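Local coordinates for virulence protein vsdE (Salmonella enterica, PDB 5LQ6) that is a secreted cysteine hydrolase effector, probably of papain-like fold, that suppresses host immune responses and contributes to Salmonella virulence, at residues 121-126 against 208-213; 148-153 against 167-172; 135-140 against 179-184. The protein carries 4 engineered substitutions. All blocks are in the same frame, centred on the assembly; numbering follows the deposited sequence.

Contact 1: residues 121-126 against 208-213; sequences NQSYSL and EFYVRA. Engineered in segment 121-126: S125 (natural residue Cys).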
ATOM      1  N   ASN A 121     -11.740  -2.087   3.951  1.00 27.68           N
ATOM      2  CA  ASN A 121     -12.023  -2.327   5.384  1.00 33.72           C
ATOM      3  C   ASN A 121     -10.677  -2.528   6.096  1.00 29.52           C
ATOM      4  O   ASN A 121      -9.766  -3.138   5.558  1.00 30.41           O
ATOM      5  CB  ASN A 121     -12.927  -3.543   5.618  1.00 41.42           C
ATOM      6  CG  ASN A 121     -12.386  -4.803   4.965  1.00 47.55           C
ATOM      7  OD1 ASN A 121     -11.718  -4.729   3.943  1.00 52.98           O
ATOM      8  ND2 ASN A 121     -12.674  -5.956   5.546  1.00 55.12           N
ATOM      9  N   GLN A 122     -10.586  -1.940   7.257  1.00 31.32           N
ATOM     10  CA  GLN A 122      -9.362  -1.939   8.027  1.00 32.44           C
ATOM     11  C   GLN A 122      -9.425  -2.991   9.121  1.00 30.76           C
ATOM     12  O   GLN A 122     -10.483  -3.489   9.499  1.00 31.05           O
ATOM     13  CB  GLN A 122      -9.161  -0.582   8.664  1.00 36.68           C
ATOM     14  CG  GLN A 122      -8.990   0.546   7.698  1.00 44.82           C
ATOM     15  CD  GLN A 122      -8.112   1.630   8.263  1.00 46.74           C
ATOM     16  OE1 GLN A 122      -8.465   2.236   9.270  1.00 50.10           O
ATOM     17  NE2 GLN A 122      -6.929   1.845   7.651  1.00 45.55           N
ATOM     18  N   SER A 123      -8.258  -3.311   9.629  1.00 22.31           N
ATOM     19  CA  SER A 123      -8.083  -4.033  10.872  1.00 21.25           C
ATOM     20  C   SER A 123      -8.358  -3.119  12.010  1.00 22.11           C
ATOM     21  O   SER A 123      -8.385  -1.915  11.871  1.00 23.08           O
ATOM     22  CB  SER A 123      -6.636  -4.526  10.988  1.00 21.00           C
ATOM     23  OG  SER A 123      -5.759  -3.435  11.182  1.00 19.07           O
ATOM     24  N   TYR A 124      -8.428  -3.723  13.204  1.00 23.55           N
ATOM     25  CA  TYR A 124      -8.298  -2.983  14.449  1.00 25.35           C
ATOM     26  C   TYR A 124      -6.860  -2.437  14.539  1.00 24.78           C
ATOM     27  O   TYR A 124      -5.971  -2.904  13.819  1.00 21.57           O
ATOM     28  CB  TYR A 124      -8.540  -3.899  15.643  1.00 26.14           C
ATOM     29  CG  TYR A 124      -9.916  -4.465  15.760  1.00 34.23           C
ATOM     30  CD1 TYR A 124     -11.038  -3.624  15.745  1.00 35.37           C
ATOM     31  CD2 TYR A 124     -10.104  -5.832  15.963  1.00 36.38           C
ATOM     32  CE1 TYR A 124     -12.322  -4.140  15.904  1.00 37.26           C
ATOM     33  CE2 TYR A 124     -11.379  -6.366  16.110  1.00 42.03           C
ATOM     34  CZ  TYR A 124     -12.486  -5.513  16.090  1.00 42.01           C
ATOM     35  OH  TYR A 124     -13.748  -6.063  16.246  1.00 50.34           O
ATOM     36  N   SER A 125      -6.640  -1.469  15.416  1.00 22.80           N
ATOM     37  CA  SER A 125      -5.332  -0.898  15.621  0.62 23.37           C
ATOM     38  C   SER A 125      -4.383  -1.971  16.179  1.00 20.38           C
ATOM     39  O   SER A 125      -4.764  -2.763  17.062  1.00 23.10           O
ATOM     40  CB  SER A 125      -5.432   0.300  16.565  0.62 25.70           C
ATOM     41  OG  SER A 125      -4.166   0.868  16.796  0.62 27.96           O
ATOM     42  N   LEU A 126      -3.179  -2.026  15.637  1.00 16.68           N
ATOM     43  CA  LEU A 126      -2.126  -2.904  16.084  1.00 16.76           C
ATOM     44  C   LEU A 126      -0.994  -2.057  16.682  1.00 16.98           C
ATOM     45  O   LEU A 126      -0.755  -0.900  16.279  1.00 16.69           O
ATOM     46  CB  LEU A 126      -1.580  -3.715  14.913  1.00 16.18           C
ATOM     47  CG  LEU A 126      -2.629  -4.646  14.318  1.00 19.69           C
ATOM     48  CD1 LEU A 126      -2.225  -5.193  12.959  1.00 23.08           C
ATOM     49  CD2 LEU A 126      -2.940  -5.839  15.210  1.00 27.76           C
ATOM     50  N   GLU A 208       0.119   3.614  16.519  1.00 38.60           N
ATOM     51  CA  GLU A 208      -0.754   2.605  16.028  1.00 34.22           C
ATOM     52  C   GLU A 208      -0.387   2.226  14.545  1.00 24.50           C
ATOM     53  O   GLU A 208       0.263   2.962  13.779  1.00 20.80           O
ATOM     54  CB  GLU A 208      -2.184   3.122  16.029  1.00 40.11           C
ATOM     55  CG  GLU A 208      -2.675   3.904  17.236  1.00 51.09           C
ATOM     56  CD  GLU A 208      -3.767   4.887  16.834  1.00 59.92           C
ATOM     57  OE1 GLU A 208      -4.752   4.447  16.209  1.00 67.95           O
ATOM     58  OE2 GLU A 208      -3.636   6.099  17.120  1.00 71.54           O
ATOM     59  N   PHE A 209      -0.802   1.033  14.175  1.00 16.66           N
ATOM     60  CA  PHE A 209      -0.731   0.534  12.834  1.00 15.18           C
ATOM     61  C   PHE A 209      -2.098  -0.028  12.453  1.00 14.65           C
ATOM     62  O   PHE A 209      -2.804  -0.604  13.272  1.00 15.94           O
ATOM     63  CB  PHE A 209       0.287  -0.596  12.763  1.00 14.62           C
ATOM     64  CG  PHE A 209       1.699  -0.179  13.078  1.00 15.09           C
ATOM     65  CD1 PHE A 209       2.079  -0.020  14.380  1.00 16.66           C
ATOM     66  CD2 PHE A 209       2.610   0.082  12.061  1.00 16.50           C
ATOM     67  CE1 PHE A 209       3.361   0.366  14.722  1.00 18.68           C
ATOM     68  CE2 PHE A 209       3.933   0.459  12.409  1.00 15.64           C
ATOM     69  CZ  PHE A 209       4.263   0.622  13.737  1.00 17.63           C
ATOM     70  N   TYR A 210      -2.428   0.051  11.167  1.00 14.76           N
ATOM     71  CA  TYR A 210      -3.648  -0.536  10.629  1.00 15.72           C
ATOM     72  C   TYR A 210      -3.328  -1.219   9.338  1.00 17.31           C
ATOM     73  O   TYR A 210      -2.447  -0.786   8.643  1.00 16.51           O
ATOM     74  CB  TYR A 210      -4.703   0.529  10.329  1.00 17.56           C
ATOM     75  CG  TYR A 210      -5.153   1.298  11.525  1.00 21.21           C
ATOM     76  CD1 TYR A 210      -4.426   2.361  11.997  1.00 23.17           C
ATOM     77  CD2 TYR A 210      -6.259   0.900  12.204  1.00 23.42           C
ATOM     78  CE1 TYR A 210      -4.814   3.071  13.134  1.00 28.02           C
ATOM     79  CE2 TYR A 210      -6.681   1.614  13.339  1.00 25.70           C
ATOM     80  CZ  TYR A 210      -5.938   2.667  13.791  1.00 26.86           C
ATOM     81  OH  TYR A 210      -6.364   3.353  14.921  1.00 35.21           O
ATOM     82  N   VAL A 211      -4.016  -2.325   9.060  1.00 15.50           N
ATOM     83  CA  VAL A 211      -3.843  -3.096   7.848  0.74 15.63           C
ATOM     84  C   VAL A 211      -5.144  -3.070   7.078  1.00 15.11           C
ATOM     85  O   VAL A 211      -6.203  -3.219   7.673  1.00 15.95           O
ATOM     86  CB  VAL A 211      -3.483  -4.549   8.217  0.74 15.85           C
ATOM     87  CG1 VAL A 211      -3.149  -5.388   6.990  0.74 17.41           C
ATOM     88  CG2 VAL A 211      -2.305  -4.566   9.210  0.74 17.23           C
ATOM     89  N   ARG A 212      -5.101  -2.842   5.770  1.00 13.88           N
ATOM     90  CA  ARG A 212      -6.298  -2.924   4.943  1.00 14.77           C
ATOM     91  C   ARG A 212      -5.955  -3.623   3.624  1.00 13.54           C
ATOM     92  O   ARG A 212      -4.789  -3.714   3.243  1.00 14.03           O
ATOM     93  CB  ARG A 212      -6.944  -1.572   4.707  1.00 14.13           C
ATOM     94  CG  ARG A 212      -6.200  -0.616   3.811  1.00 15.38           C
ATOM     95  CD  ARG A 212      -6.841   0.793   3.926  1.00 16.12           C
ATOM     96  NE  ARG A 212      -6.593   1.650   2.755  1.00 17.54           N
ATOM     97  CZ  ARG A 212      -5.487   2.368   2.543  1.00 17.79           C
ATOM     98  NH1 ARG A 212      -4.507   2.413   3.410  1.00 17.53           N
ATOM     99  NH2 ARG A 212      -5.394   3.102   1.442  1.00 18.38           N
ATOM    100  N   ALA A 213      -6.969  -4.095   2.936  1.00 13.86           N
ATOM    101  CA  ALA A 213      -6.784  -4.812   1.692  1.00 12.94           C
ATOM    102  C   ALA A 213      -8.029  -4.828   0.847  1.00 15.37           C
ATOM    103  O   ALA A 213      -9.152  -4.841   1.403  1.00 18.65           O
ATOM    104  CB  ALA A 213      -6.317  -6.199   1.947  1.00 15.67           C
TER
HETATM  105  O   HOH W   1     -11.715  -4.054   1.466  1.00 34.20           O

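Contact 2: residues 148-153 against 167-172; sequences FIISAE and FNAVVI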
ATOM      1  N   PHE A 148      -1.338  -6.456   1.353  1.00 10.65           N
ATOM      2  CA  PHE A 148      -1.939  -5.536   2.293  1.00 10.43           C
ATOM      3  C   PHE A 148      -1.352  -4.144   2.166  1.00  9.95           C
ATOM      4  O   PHE A 148      -0.212  -3.987   1.738  1.00  9.90           O
ATOM      5  CB  PHE A 148      -1.750  -6.012   3.734  1.00 12.27           C
ATOM      6  CG  PHE A 148      -2.219  -7.429   3.990  1.00 13.15           C
ATOM      7  CD1 PHE A 148      -1.382  -8.499   3.706  1.00 15.91           C
ATOM      8  CD2 PHE A 148      -3.530  -7.642   4.387  1.00 17.33           C
ATOM      9  CE1 PHE A 148      -1.837  -9.793   3.880  1.00 16.21           C
ATOM     10  CE2 PHE A 148      -3.972  -8.962   4.570  1.00 18.93           C
ATOM     11  CZ  PHE A 148      -3.097  -9.988   4.290  1.00 18.90           C
ATOM     12  N   ILE A 149      -2.128  -3.146   2.570  1.00 10.43           N
ATOM     13  CA  ILE A 149      -1.640  -1.784   2.747  1.00  9.56           C
ATOM     14  C   ILE A 149      -1.528  -1.543   4.255  1.00  9.94           C
ATOM     15  O   ILE A 149      -2.478  -1.852   4.994  1.00 11.92           O
ATOM     16  CB  ILE A 149      -2.515  -0.690   2.117  1.00 10.71           C
ATOM     17  CG1 ILE A 149      -2.736  -0.957   0.626  1.00 11.38           C
ATOM     18  CG2 ILE A 149      -1.916   0.684   2.319  1.00 10.32           C
ATOM     19  CD1 ILE A 149      -3.787  -0.031  -0.028  1.00 13.15           C
ATOM     20  N   ILE A 150      -0.398  -0.992   4.681  1.00  9.75           N
ATOM     21  CA  ILE A 150      -0.180  -0.702   6.097  1.00 11.50           C
ATOM     22  C   ILE A 150      -0.256   0.779   6.291  1.00 11.67           C
ATOM     23  O   ILE A 150       0.359   1.545   5.514  1.00 12.80           O
ATOM     24  CB  ILE A 150       1.176  -1.197   6.581  1.00 13.02           C
ATOM     25  CG1 ILE A 150       1.497  -2.591   6.044  1.00 14.91           C
ATOM     26  CG2 ILE A 150       1.296  -1.099   8.097  1.00 14.64           C
ATOM     27  CD1 ILE A 150       0.575  -3.649   6.473  1.00 15.79           C
ATOM     28  N   SER A 151      -0.960   1.258   7.301  1.00 13.04           N
ATOM     29  CA  SER A 151      -0.994   2.672   7.678  1.00 13.23           C
ATOM     30  C   SER A 151      -0.409   2.796   9.072  1.00 16.43           C
ATOM     31  O   SER A 151      -0.882   2.125  10.013  1.00 17.65           O
ATOM     32  CB  SER A 151      -2.434   3.191   7.664  1.00 14.56           C
ATOM     33  OG  SER A 151      -2.994   3.161   6.399  1.00 17.51           O
ATOM     34  N   ALA A 152       0.639   3.597   9.201  1.00 14.49           N
ATOM     35  CA  ALA A 152       1.308   3.833  10.473  1.00 15.25           C
ATOM     36  C   ALA A 152       1.049   5.256  10.905  1.00 14.95           C
ATOM     37  O   ALA A 152       1.084   6.199  10.123  1.00 17.40           O
ATOM     38  CB  ALA A 152       2.753   3.577  10.345  1.00 16.34           C
ATOM     39  N   GLU A 153       0.784   5.438  12.192  1.00 17.47           N
ATOM     40  CA  GLU A 153       0.593   6.777  12.687  1.00 22.25           C
ATOM     41  C   GLU A 153       1.815   7.597  12.987  1.00 24.67           C
ATOM     42  O   GLU A 153       1.780   8.812  12.861  1.00 28.62           O
ATOM     43  CB  GLU A 153      -0.326   6.738  13.904  1.00 27.85           C
ATOM     44  CG  GLU A 153      -1.779   6.540  13.472  1.00 37.39           C
ATOM     45  CD  GLU A 153      -2.526   7.837  13.208  1.00 47.11           C
ATOM     46  OE1 GLU A 153      -1.917   8.797  12.653  1.00 58.43           O
ATOM     47  OE2 GLU A 153      -3.728   7.883  13.571  1.00 64.02           O
ATOM     48  N   PHE A 167       2.379   2.227   3.498  1.00 10.37           N
ATOM     49  CA  PHE A 167       3.291   1.370   2.767  1.00 10.08           C
ATOM     50  C   PHE A 167       2.600   0.021   2.549  1.00  9.80           C
ATOM     51  O   PHE A 167       1.400  -0.093   2.774  1.00 10.87           O
ATOM     52  CB  PHE A 167       4.668   1.290   3.426  1.00 12.25           C
ATOM     53  CG  PHE A 167       4.645   0.879   4.883  1.00 11.04           C
ATOM     54  CD1 PHE A 167       4.312   1.792   5.844  1.00 13.55           C
ATOM     55  CD2 PHE A 167       4.916  -0.429   5.267  1.00 11.64           C
ATOM     56  CE1 PHE A 167       4.303   1.440   7.183  1.00 13.41           C
ATOM     57  CE2 PHE A 167       4.894  -0.785   6.605  1.00 13.66           C
ATOM     58  CZ  PHE A 167       4.564   0.140   7.547  1.00 13.02           C
ATOM     59  N   ASN A 168       3.311  -0.958   2.072  1.00 10.13           N
ATOM     60  CA  ASN A 168       2.718  -2.221   1.636  1.00 11.15           C
ATOM     61  C   ASN A 168       3.370  -3.420   2.281  1.00 10.42           C
ATOM     62  O   ASN A 168       4.472  -3.352   2.816  1.00 10.82           O
ATOM     63  CB  ASN A 168       2.776  -2.376   0.104  1.00 11.39           C
ATOM     64  CG  ASN A 168       2.047  -1.266  -0.632  1.00 11.53           C
ATOM     65  OD1 ASN A 168       2.504  -0.130  -0.685  1.00 12.53           O
ATOM     66  ND2 ASN A 168       0.898  -1.612  -1.188  1.00 12.12           N
ATOM     67  N   ALA A 169       2.672  -4.546   2.283  1.00 10.33           N
ATOM     68  CA  ALA A 169       3.241  -5.787   2.779  1.00 11.48           C
ATOM     69  C   ALA A 169       2.672  -6.915   1.893  1.00 12.55           C
ATOM     70  O   ALA A 169       1.461  -6.953   1.619  1.00 12.45           O
ATOM     71  CB  ALA A 169       2.901  -6.016   4.219  1.00 13.47           C
ATOM     72  N   VAL A 170       3.542  -7.825   1.458  1.00 11.74           N
ATOM     73  CA  VAL A 170       3.146  -8.973   0.676  1.00 13.03           C
ATOM     74  C   VAL A 170       3.798 -10.216   1.234  1.00 12.49           C
ATOM     75  O   VAL A 170       4.982 -10.216   1.545  1.00 14.63           O
ATOM     76  CB  VAL A 170       3.499  -8.812  -0.804  1.00 14.77           C
ATOM     77  CG1 VAL A 170       3.170 -10.032  -1.656  1.00 17.73           C
ATOM     78  CG2 VAL A 170       2.788  -7.607  -1.434  1.00 15.84           C
ATOM     79  N   VAL A 171       3.023 -11.272   1.337  1.00 11.20           N
ATOM     80  CA  VAL A 171       3.566 -12.597   1.739  1.00 11.35           C
ATOM     81  C   VAL A 171       4.171 -13.274   0.531  1.00 11.08           C
ATOM     82  O   VAL A 171       3.521 -13.422  -0.531  1.00 13.60           O
ATOM     83  CB  VAL A 171       2.455 -13.472   2.356  1.00 10.57           C
ATOM     84  CG1 VAL A 171       2.995 -14.850   2.703  1.00 12.13           C
ATOM     85  CG2 VAL A 171       1.823 -12.813   3.558  1.00 11.90           C
ATOM     86  N   ILE A 172       5.430 -13.635   0.677  1.00 11.73           N
ATOM     87  CA  ILE A 172       6.214 -14.301  -0.368  0.53 12.55           C
ATOM     88  C   ILE A 172       6.380 -15.758   0.015  1.00 12.59           C
ATOM     89  O   ILE A 172       6.815 -16.046   1.117  1.00 12.54           O
ATOM     90  CB  ILE A 172       7.599 -13.659  -0.569  0.53 13.93           C
ATOM     91  CG1 ILE A 172       7.448 -12.169  -0.897  0.53 14.86           C
ATOM     92  CG2 ILE A 172       8.376 -14.419  -1.661  0.53 14.67           C
ATOM     93  CD1 ILE A 172       8.760 -11.453  -1.161  0.53 15.40           C
TER
HETATM   94  O   HOH W   2      -0.106  -4.480  -1.037  1.00 12.75           O

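Contact 3: residues 135-140 against 179-184; sequences EILNRY and PYVQFI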
ATOM      1  N   GLU A 135      -0.051 -10.687  12.324  1.00 16.13           N
ATOM      2  CA  GLU A 135      -1.431 -10.664  11.879  1.00 16.36           C
ATOM      3  C   GLU A 135      -1.529 -11.045  10.405  1.00 16.34           C
ATOM      4  O   GLU A 135      -2.424 -11.761   9.995  1.00 15.47           O
ATOM      5  CB  GLU A 135      -2.050  -9.285  12.100  1.00 19.31           C
ATOM      6  CG  GLU A 135      -3.430  -9.029  11.528  1.00 27.17           C
ATOM      7  CD  GLU A 135      -4.514  -9.884  12.172  1.00 34.40           C
ATOM      8  OE1 GLU A 135      -4.277 -10.447  13.278  1.00 40.80           O
ATOM      9  OE2 GLU A 135      -5.620  -9.979  11.562  1.00 39.92           O
ATOM     10  N   ILE A 136      -0.590 -10.522   9.605  1.00 12.70           N
ATOM     11  CA  ILE A 136      -0.579 -10.819   8.193  1.00 13.04           C
ATOM     12  C   ILE A 136      -0.281 -12.304   7.994  1.00 14.46           C
ATOM     13  O   ILE A 136      -0.952 -12.949   7.147  1.00 13.34           O
ATOM     14  CB  ILE A 136       0.445  -9.938   7.463  1.00 12.13           C
ATOM     15  CG1 ILE A 136      -0.159  -8.543   7.347  1.00 13.43           C
ATOM     16  CG2 ILE A 136       0.750 -10.532   6.089  1.00 13.03           C
ATOM     17  CD1 ILE A 136       0.816  -7.499   6.863  1.00 14.66           C
ATOM     18  N   LEU A 137       0.715 -12.832   8.715  1.00 12.56           N
ATOM     19  CA  LEU A 137       0.981 -14.293   8.587  1.00 14.87           C
ATOM     20  C   LEU A 137      -0.196 -15.120   8.991  1.00 15.99           C
ATOM     21  O   LEU A 137      -0.456 -16.176   8.396  1.00 15.52           O
ATOM     22  CB  LEU A 137       2.231 -14.680   9.312  1.00 15.98           C
ATOM     23  CG  LEU A 137       3.532 -14.172   8.711  1.00 17.48           C
ATOM     24  CD1 LEU A 137       4.692 -14.343   9.702  1.00 20.07           C
ATOM     25  CD2 LEU A 137       3.798 -14.778   7.327  1.00 19.82           C
ATOM     26  N   ASN A 138      -0.937 -14.668   9.979  1.00 15.59           N
ATOM     27  CA  ASN A 138      -2.150 -15.400  10.375  0.63 17.80           C
ATOM     28  C   ASN A 138      -3.233 -15.354   9.320  1.00 17.99           C
ATOM     29  O   ASN A 138      -3.884 -16.392   9.010  1.00 18.26           O
ATOM     30  CB  ASN A 138      -2.663 -14.901  11.705  0.63 20.78           C
ATOM     31  CG  ASN A 138      -3.781 -15.783  12.274  0.63 23.67           C
ATOM     32  OD1 ASN A 138      -3.591 -16.977  12.491  0.63 27.51           O
ATOM     33  ND2 ASN A 138      -4.942 -15.213  12.445  0.63 27.40           N
ATOM     34  N   ARG A 139      -3.488 -14.186   8.764  1.00 16.18           N
ATOM     35  CA  ARG A 139      -4.439 -14.076   7.693  1.00 16.37           C
ATOM     36  C   ARG A 139      -4.033 -14.956   6.489  1.00 15.58           C
ATOM     37  O   ARG A 139      -4.898 -15.605   5.837  1.00 17.07           O
ATOM     38  CB  ARG A 139      -4.664 -12.639   7.233  1.00 20.44           C
ATOM     39  CG  ARG A 139      -5.339 -11.745   8.244  1.00 27.73           C
ATOM     40  CD  ARG A 139      -5.647 -10.406   7.610  1.00 37.21           C
ATOM     41  NE  ARG A 139      -5.904  -9.349   8.592  1.00 46.45           N
ATOM     42  CZ  ARG A 139      -6.471  -8.176   8.302  1.00 45.86           C
ATOM     43  NH1 ARG A 139      -6.902  -7.891   7.070  1.00 44.41           N
ATOM     44  NH2 ARG A 139      -6.646  -7.294   9.264  1.00 52.28           N
ATOM     45  N   TYR A 140      -2.745 -15.030   6.194  1.00 14.02           N
ATOM     46  CA  TYR A 140      -2.306 -15.873   5.114  1.00 13.59           C
ATOM     47  C   TYR A 140      -2.506 -17.354   5.466  1.00 13.52           C
ATOM     48  O   TYR A 140      -2.915 -18.125   4.600  1.00 13.82           O
ATOM     49  CB  TYR A 140      -0.820 -15.619   4.802  1.00 14.29           C
ATOM     50  CG  TYR A 140      -0.287 -16.386   3.626  1.00 13.01           C
ATOM     51  CD1 TYR A 140      -0.498 -15.989   2.333  1.00 13.30           C
ATOM     52  CD2 TYR A 140       0.397 -17.583   3.855  1.00 13.47           C
ATOM     53  CE1 TYR A 140      -0.040 -16.732   1.262  1.00 14.82           C
ATOM     54  CE2 TYR A 140       0.877 -18.283   2.802  1.00 13.82           C
ATOM     55  CZ  TYR A 140       0.635 -17.894   1.526  1.00 14.41           C
ATOM     56  OH  TYR A 140       1.137 -18.612   0.462  1.00 18.75           O
ATOM     57  N   PRO A 179       6.429 -19.256   4.268  1.00 13.21           N
ATOM     58  CA  PRO A 179       6.018 -17.918   3.777  0.53 13.10           C
ATOM     59  C   PRO A 179       6.542 -16.842   4.718  1.00 13.19           C
ATOM     60  O   PRO A 179       6.591 -17.042   5.955  1.00 15.04           O
ATOM     61  CB  PRO A 179       4.498 -17.998   3.812  0.53 13.77           C
ATOM     62  CG  PRO A 179       4.192 -19.474   3.551  0.53 14.38           C
ATOM     63  CD  PRO A 179       5.295 -20.206   4.281  0.53 14.39           C
ATOM     64  N   TYR A 180       6.940 -15.706   4.148  1.00 12.91           N
ATOM     65  CA  TYR A 180       7.410 -14.608   4.946  1.00 12.49           C
ATOM     66  C   TYR A 180       6.791 -13.324   4.461  1.00 10.70           C
ATOM     67  O   TYR A 180       6.395 -13.196   3.299  1.00 10.27           O
ATOM     68  CB  TYR A 180       8.950 -14.512   4.955  1.00 12.56           C
ATOM     69  CG  TYR A 180       9.586 -14.216   3.645  1.00 12.77           C
ATOM     70  CD1 TYR A 180       9.793 -12.904   3.221  1.00 14.17           C
ATOM     71  CD2 TYR A 180      10.040 -15.209   2.807  1.00 15.33           C
ATOM     72  CE1 TYR A 180      10.374 -12.604   2.026  1.00 14.68           C
ATOM     73  CE2 TYR A 180      10.619 -14.923   1.590  1.00 15.59           C
ATOM     74  CZ  TYR A 180      10.845 -13.624   1.197  1.00 15.40           C
ATOM     75  OH  TYR A 180      11.466 -13.330   0.012  1.00 18.12           O
ATOM     76  N   VAL A 181       6.722 -12.343   5.373  1.00 12.00           N
ATOM     77  CA  VAL A 181       6.215 -11.015   5.004  1.00 10.90           C
ATOM     78  C   VAL A 181       7.352 -10.149   4.463  1.00 11.32           C
ATOM     79  O   VAL A 181       8.366  -9.982   5.116  1.00 13.65           O
ATOM     80  CB  VAL A 181       5.602 -10.307   6.217  1.00 12.41           C
ATOM     81  CG1 VAL A 181       5.084  -8.921   5.869  1.00 13.14           C
ATOM     82  CG2 VAL A 181       4.479 -11.140   6.766  1.00 13.24           C
ATOM     83  N   GLN A 182       7.159  -9.661   3.233  1.00 10.07           N
ATOM     84  CA  GLN A 182       8.009  -8.643   2.687  1.00 10.98           C
ATOM     85  C   GLN A 182       7.323  -7.286   2.786  1.00 10.68           C
ATOM     86  O   GLN A 182       6.345  -7.040   2.084  1.00 11.23           O
ATOM     87  CB  GLN A 182       8.385  -8.950   1.260  1.00 11.92           C
ATOM     88  CG  GLN A 182       9.307  -7.941   0.611  1.00 11.68           C
ATOM     89  CD  GLN A 182      10.657  -7.915   1.263  1.00 12.49           C
ATOM     90  OE1 GLN A 182      11.384  -8.948   1.229  1.00 13.12           O
ATOM     91  NE2 GLN A 182      10.986  -6.835   1.966  1.00 12.58           N
ATOM     92  N   PHE A 183       7.852  -6.426   3.635  1.00 11.57           N
ATOM     93  CA  PHE A 183       7.430  -5.007   3.613  1.00 11.60           C
ATOM     94  C   PHE A 183       7.973  -4.347   2.400  1.00 11.84           C
ATOM     95  O   PHE A 183       9.115  -4.607   1.974  1.00 11.71           O
ATOM     96  CB  PHE A 183       7.804  -4.335   4.916  1.00 12.09           C
ATOM     97  CG  PHE A 183       7.031  -4.861   6.101  1.00 12.72           C
ATOM     98  CD1 PHE A 183       5.714  -4.556   6.255  1.00 13.05           C
ATOM     99  CD2 PHE A 183       7.621  -5.681   7.066  1.00 15.44           C
ATOM    100  CE1 PHE A 183       4.957  -5.010   7.345  1.00 14.38           C
ATOM    101  CE2 PHE A 183       6.869  -6.133   8.135  1.00 16.12           C
ATOM    102  CZ  PHE A 183       5.552  -5.799   8.274  1.00 15.07           C
ATOM    103  N   ILE A 184       7.158  -3.459   1.829  1.00 10.17           N
ATOM    104  CA  ILE A 184       7.495  -2.728   0.604  1.00 10.77           C
ATOM    105  C   ILE A 184       7.167  -1.260   0.858  1.00 11.63           C
ATOM    106  O   ILE A 184       6.049  -0.938   1.220  1.00 12.46           O
ATOM    107  CB  ILE A 184       6.747  -3.216  -0.630  1.00 12.16           C
ATOM    108  CG1 ILE A 184       6.879  -4.707  -0.810  1.00 14.66           C
ATOM    109  CG2 ILE A 184       7.207  -2.468  -1.847  1.00 12.66           C
ATOM    110  CD1 ILE A 184       5.753  -5.298  -1.601  1.00 16.81           C
TER

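Contact 1: residues 121-126 against 208-213
The loop 121-126 is held along the outer side of edge strand 209-212 by four hydrogen bonds. S123 N gives a bond to V211 O, nearly along the C=O axis, and V211 N returns one to S123 OG at 3.0 Å, almost straight at 170°. The hydroxyl thus stands where a strand partner would offer a carbonyl. Its first torsion (chi1 69°) sets OG in the crowded position between backbone N and C, from where it also donates to Y124 O. Further along, L126 and F209 form an antiparallel hydrogen-bonded pair, with L126 N 2.8 Å from F209 O. The Q122 amide lies only 7° from parallel to the Y210 ring, NE2 3.7 Å from Y210 CB. The same ring meets S123 O at its edge, with CB of the engineered S125 close to its OH. That OH donates a very short bond, 2.3 Å, to E208 OE1, which holds the phenol in place. Water 1 links N121 OD1 to A213 O. Behind the strand, R212 turns away into salt bridges with D112 and D166. Backbone polarity at the strand's edge is thus met partly by a serine side chain, so an irregular loop can follow without pairing at every residue.

Contact 2: residues 148-153 against 167-172
The F167 ring carries I150 on one face: I150 CB sits 3.7 Å above the plane, offset toward the rim, a CH-pi contact 16° off the ring normal, while I150 CG2 reaches F167 CZ at 3.5 Å. A152 CB lies at the ring's edge, near its plane, beside CE1. The F148 ring has A169 O at its edge. F167 chi1 of 54° puts CG in the crowded position between backbone N and carbonyl carbon, swinging the ring across the neighbouring strand, where it crosses I150 obliquely. From I150 CG1, anti to its own carbonyl carbon, CD1 reaches A169 CB at 4.0 Å. These side chains share the face with F148, and I136 of helix 129-143 packs on F148, I150 and A169.

The two segments belong to a beta hairpin, strands 147-157 and 163-172, at the centre of the antiparallel sheet of a cysteine hydrolase whose family belongs to the papain-like clan CA. F148 with A169 and I150 with F167 are hydrogen-bonded pairs; I150 N to F167 O is the straightest bond at 169°, though the donor stands above the carbonyl plane. Between them I149 and N168 form a non-hydrogen-bonded pair whose side chains lie side by side on the opposite face, I149 CG1 4.1 Å from N168 ND2. Water 2 donates to F148 O and accepts from N168 ND2, which also binds S80 O. F167 also touches D185, which with C76 and H165 has the geometry of a probable Cys-His-Asp triad.

Contact 3: residues 135-140 against 179-184
L137 CG stands anti to its carbonyl carbon (chi1 -69°); chi2 of 167° extends CD1 and leaves CD2, the turned branch, against V181 CG2 and near P179 O. I136 takes the same first rotamer for CG1, leaving CG2 anti to the backbone N and directed at the strand. Y140 has CG anti to its backbone N (chi1 -176°), which carries its ring out to P179. V181 CG1 is anti to the backbone N, and CG2, anti to the carbonyl carbon, becomes the branch that meets the helix: it lies 3.7 Å from L137 CG and 3.8 Å from I136 CG2. Y140 CE2 comes within 3.6 Å of P179 CG, the side chains crossing at about a right angle. The other V181 branch, CG1, sits over the centre of the F183 ring, 3.9 Å above its plane. The axes of segment 135-140, in helix 129-143, and edge strand 180-184 come within 8.8 Å. Polar groups look outward from the join: the Y140 hydroxyl bonds S173 OG, and R139 NE pairs with E135 OE2 on the helix's far flank. Helix and strand are therefore held mainly by apolar van der Waals contacts, V181 CG2 a single methyl fitted against two helix residues.

In the fold
Contact 2 is the buried core of the three: it joins the two central strands of the four-stranded sheet through backbone pairs and aromatic packing. Contacts 1 and 3 lie nearer the surface, at opposite edges of that sheet. In contact 1 an irregular loop satisfies the outer edge of strand 209-212 with polar bonds; in contact 3 a helix meets strand 180-184 mainly by apolar side chains. The sheet connects them: R212 O and I149 N bridge contacts 1 and 2, and V170 O and Q182 N bridge contacts 2 and 3. Helix 129-143 ties all three together, since I136 packs on F148 and R139 touches S123.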